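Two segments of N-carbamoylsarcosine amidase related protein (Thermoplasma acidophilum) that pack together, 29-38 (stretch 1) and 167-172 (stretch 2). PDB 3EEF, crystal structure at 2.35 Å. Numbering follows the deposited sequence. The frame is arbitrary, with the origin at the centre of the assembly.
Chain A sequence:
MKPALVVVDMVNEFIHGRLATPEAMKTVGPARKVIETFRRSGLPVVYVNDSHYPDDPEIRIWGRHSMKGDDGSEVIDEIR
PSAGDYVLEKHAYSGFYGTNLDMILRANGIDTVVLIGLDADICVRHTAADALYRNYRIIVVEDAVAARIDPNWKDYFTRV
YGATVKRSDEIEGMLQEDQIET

Stretch 1 (29-38) GPARKVIETF
Stretch 2, residues 167-172: RSDEIE

What backbone shapes meet here? Stretch 1 is helical throughout, G29 to F38, part of a helix that extends beyond it at both ends, with phi between -51° and -67° and psi between -39° and -48°, apart from G29, whose psi is -62°. Its i to i+4 bonds run from K33 N to G29 O (3.1 Å) through F38 N to V34 O (3.2 Å), the shortest being I35 N to A31 O at 2.7 Å. The N of G29 and the N of P30 have no bond to the preceding turn, and the helix is kinked there; a proline nitrogen carries no hydrogen to give. Stretch 2 is irregular, but it starts with a type I beta turn from R167 to E170, with S168 at -58/-37 and D169 at -72/-7, closed by E170 N to R167 O at 3.0 Å. The E170 side chain (chi1 -51°, chi2 171°, chi3 -77°) folds back so that its OE1 accepts from R167 N at 2.7 Å. After the turn the chain extends, E170 at -94/152 and I171 at -158/116.

How does S168 come to be the centre of the contact? It lies in the turn with CA-to-CB toward the helix, is buried and has 84 Å² covered, the largest share of any residue. The register is set here, P30 CA lying 5.4 Å from S168 CA. With chi1 at 52° (p), S168 OG stands 3.6 Å from P30 CB and 4.1 Å from K33 CD, while S168 CB lies 3.8 Å from V34 CG2. The CA-to-CB bonds of P30 (C-gamma exo) and V34 (chi1 172°, t) both run sideways; P30 meets S168 with CB and V34 with CG2. These neighbours of OG are carbons, and no hydrogen bond crosses between the stretches: the fit is one of van der Waals packing.

What does K33 add, with 47 Å² covered? Its CA-to-CB bond points toward stretch 2, and an extended chain (chi1 180°, chi2 168°, chi3 off-well at -145°, chi4 173°) lays the aliphatic part beside the turn. K33 NZ ends 4.0 Å from D169 CB. The CA-to-CB bond of D169 (chi1 60°, chi2 31°) points away overall though CB touches the other stretch; K33 NZ is 5.5 Å from D169 OD2 and 6.3 Å from D169 OD1, too far for a salt bridge.

Where does the contact fade? One turn on from K33, T37 still points toward stretch 2 and meets I171, which points toward the helix in return. The gap is wider, T37 CA to I171 CA being 8.3 Å, and the closest approach is T37 OG1 to I171 CG2 at 4.3 Å. The T37 hydroxyl is engaged within its own helix: chi1 of 75° (p) brings OG1 3.0 Å from V34 O, to which it donates. I171 has chi1 66° (p) and chi2 93°, between wells. The whole contact buries 252 Å², both sides summed.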

# COMPACT_ATOMS: atom_id res chain seq x y z
N GLY A 29 -26.00 1.45 21.75
CA GLY A 29 -25.78 1.09 23.15
C GLY A 29 -24.52 0.25 23.37
O GLY A 29 -23.59 0.68 24.04
N PRO A 30 -24.49 -0.95 22.78
CA PRO A 30 -23.30 -1.82 22.79
C PRO A 30 -21.99 -1.15 22.36
O PRO A 30 -20.94 -1.42 22.96
CB PRO A 30 -23.68 -2.94 21.82
CG PRO A 30 -25.19 -3.06 22.00
CD PRO A 30 -25.65 -1.62 22.16
N ALA A 31 -22.04 -0.28 21.37
CA ALA A 31 -20.85 0.41 20.90
C ALA A 31 -20.28 1.34 21.97
O ALA A 31 -19.07 1.33 22.24
CB ALA A 31 -21.15 1.20 19.60
N ARG A 32 -21.15 2.14 22.57
CA ARG A 32 -20.79 3.01 23.69
C ARG A 32 -20.17 2.21 24.83
O ARG A 32 -19.20 2.65 25.44
CB ARG A 32 -22.03 3.77 24.20
CG ARG A 32 -21.78 4.60 25.48
CD ARG A 32 -22.98 5.50 25.83
NE ARG A 32 -24.18 4.70 26.14
CZ ARG A 32 -25.34 4.72 25.47
NH1 ARG A 32 -25.54 5.52 24.41
NH2 ARG A 32 -26.33 3.93 25.87
N LYS A 33 -20.73 1.03 25.09
CA LYS A 33 -20.24 0.16 26.16
C LYS A 33 -18.84 -0.34 25.84
O LYS A 33 -17.96 -0.32 26.70
CB LYS A 33 -21.20 -1.01 26.32
CG LYS A 33 -20.84 -2.03 27.39
CD LYS A 33 -22.04 -2.99 27.63
CE LYS A 33 -22.17 -3.43 29.09
NZ LYS A 33 -23.43 -4.22 29.35
N VAL A 34 -18.63 -0.78 24.60
CA VAL A 34 -17.31 -1.26 24.17
C VAL A 34 -16.31 -0.11 24.16
O VAL A 34 -15.21 -0.22 24.72
CB VAL A 34 -17.37 -1.92 22.80
CG1 VAL A 34 -15.94 -2.25 22.28
CG2 VAL A 34 -18.23 -3.19 22.87
N ILE A 35 -16.72 1.01 23.58
CA ILE A 35 -15.83 2.16 23.55
C ILE A 35 -15.40 2.55 24.98
O ILE A 35 -14.21 2.76 25.24
CB ILE A 35 -16.49 3.35 22.84
CG1 ILE A 35 -16.65 3.04 21.34
CG2 ILE A 35 -15.65 4.58 22.99
CD1 ILE A 35 -17.59 4.00 20.57
N GLU A 36 -16.37 2.64 25.89
CA GLU A 36 -16.13 3.08 27.27
C GLU A 36 -15.10 2.21 28.01
O GLU A 36 -14.19 2.75 28.65
CB GLU A 36 -17.46 3.17 28.06
N THR A 37 -15.23 0.89 27.92
CA THR A 37 -14.30 -0.02 28.59
C THR A 37 -12.86 0.13 28.03
O THR A 37 -11.88 0.09 28.77
CB THR A 37 -14.73 -1.49 28.42
OG1 THR A 37 -14.44 -1.91 27.09
CG2 THR A 37 -16.23 -1.68 28.67
N PHE A 38 -12.74 0.30 26.72
CA PHE A 38 -11.41 0.49 26.11
C PHE A 38 -10.73 1.75 26.63
O PHE A 38 -9.53 1.74 26.94
CB PHE A 38 -11.50 0.53 24.57
CG PHE A 38 -11.22 -0.77 23.94
CD1 PHE A 38 -12.14 -1.79 23.99
CD2 PHE A 38 -10.01 -0.99 23.29
CE1 PHE A 38 -11.86 -3.04 23.41
CE2 PHE A 38 -9.74 -2.22 22.71
CZ PHE A 38 -10.66 -3.24 22.77
N ARG A 167 -19.66 -10.65 22.67
CA ARG A 167 -20.75 -9.72 22.94
C ARG A 167 -20.23 -8.54 23.73
O ARG A 167 -19.18 -8.62 24.38
CB ARG A 167 -21.90 -10.40 23.67
CG ARG A 167 -22.26 -11.75 23.08
CD ARG A 167 -23.63 -12.24 23.52
NE ARG A 167 -24.67 -11.77 22.60
CZ ARG A 167 -25.44 -10.70 22.78
NH1 ARG A 167 -25.33 -9.92 23.86
NH2 ARG A 167 -26.35 -10.41 21.86
N SER A 168 -20.95 -7.42 23.65
CA SER A 168 -20.47 -6.19 24.27
C SER A 168 -20.26 -6.39 25.77
O SER A 168 -19.30 -5.88 26.32
CB SER A 168 -21.41 -5.01 24.00
OG SER A 168 -22.75 -5.30 24.32
N ASP A 169 -21.13 -7.18 26.41
CA ASP A 169 -21.04 -7.44 27.86
C ASP A 169 -19.87 -8.33 28.29
O ASP A 169 -19.65 -8.49 29.48
CB ASP A 169 -22.38 -7.95 28.45
CG ASP A 169 -22.87 -9.25 27.81
OD1 ASP A 169 -22.04 -10.09 27.38
OD2 ASP A 169 -24.10 -9.44 27.74
N GLU A 170 -19.14 -8.92 27.33
CA GLU A 170 -17.89 -9.64 27.62
C GLU A 170 -16.64 -8.74 27.46
O GLU A 170 -16.64 -7.77 26.70
CB GLU A 170 -17.79 -10.88 26.73
CG GLU A 170 -19.02 -11.77 26.73
CD GLU A 170 -18.95 -12.86 25.66
OE1 GLU A 170 -19.18 -12.55 24.47
OE2 GLU A 170 -18.68 -14.03 25.99
N ILE A 171 -15.58 -9.04 28.20
CA ILE A 171 -14.30 -8.28 28.12
C ILE A 171 -13.10 -9.11 28.63
O ILE A 171 -13.01 -9.48 29.82
CB ILE A 171 -14.33 -6.86 28.84
CG1 ILE A 171 -14.49 -6.98 30.38
CG2 ILE A 171 -15.39 -5.95 28.24
CD1 ILE A 171 -13.16 -7.01 31.15
N GLU A 172 -12.19 -9.39 27.70
CA GLU A 172 -10.97 -10.11 28.00
C GLU A 172 -9.86 -9.18 28.51
O GLU A 172 -8.73 -9.63 28.63
CB GLU A 172 -10.50 -10.85 26.73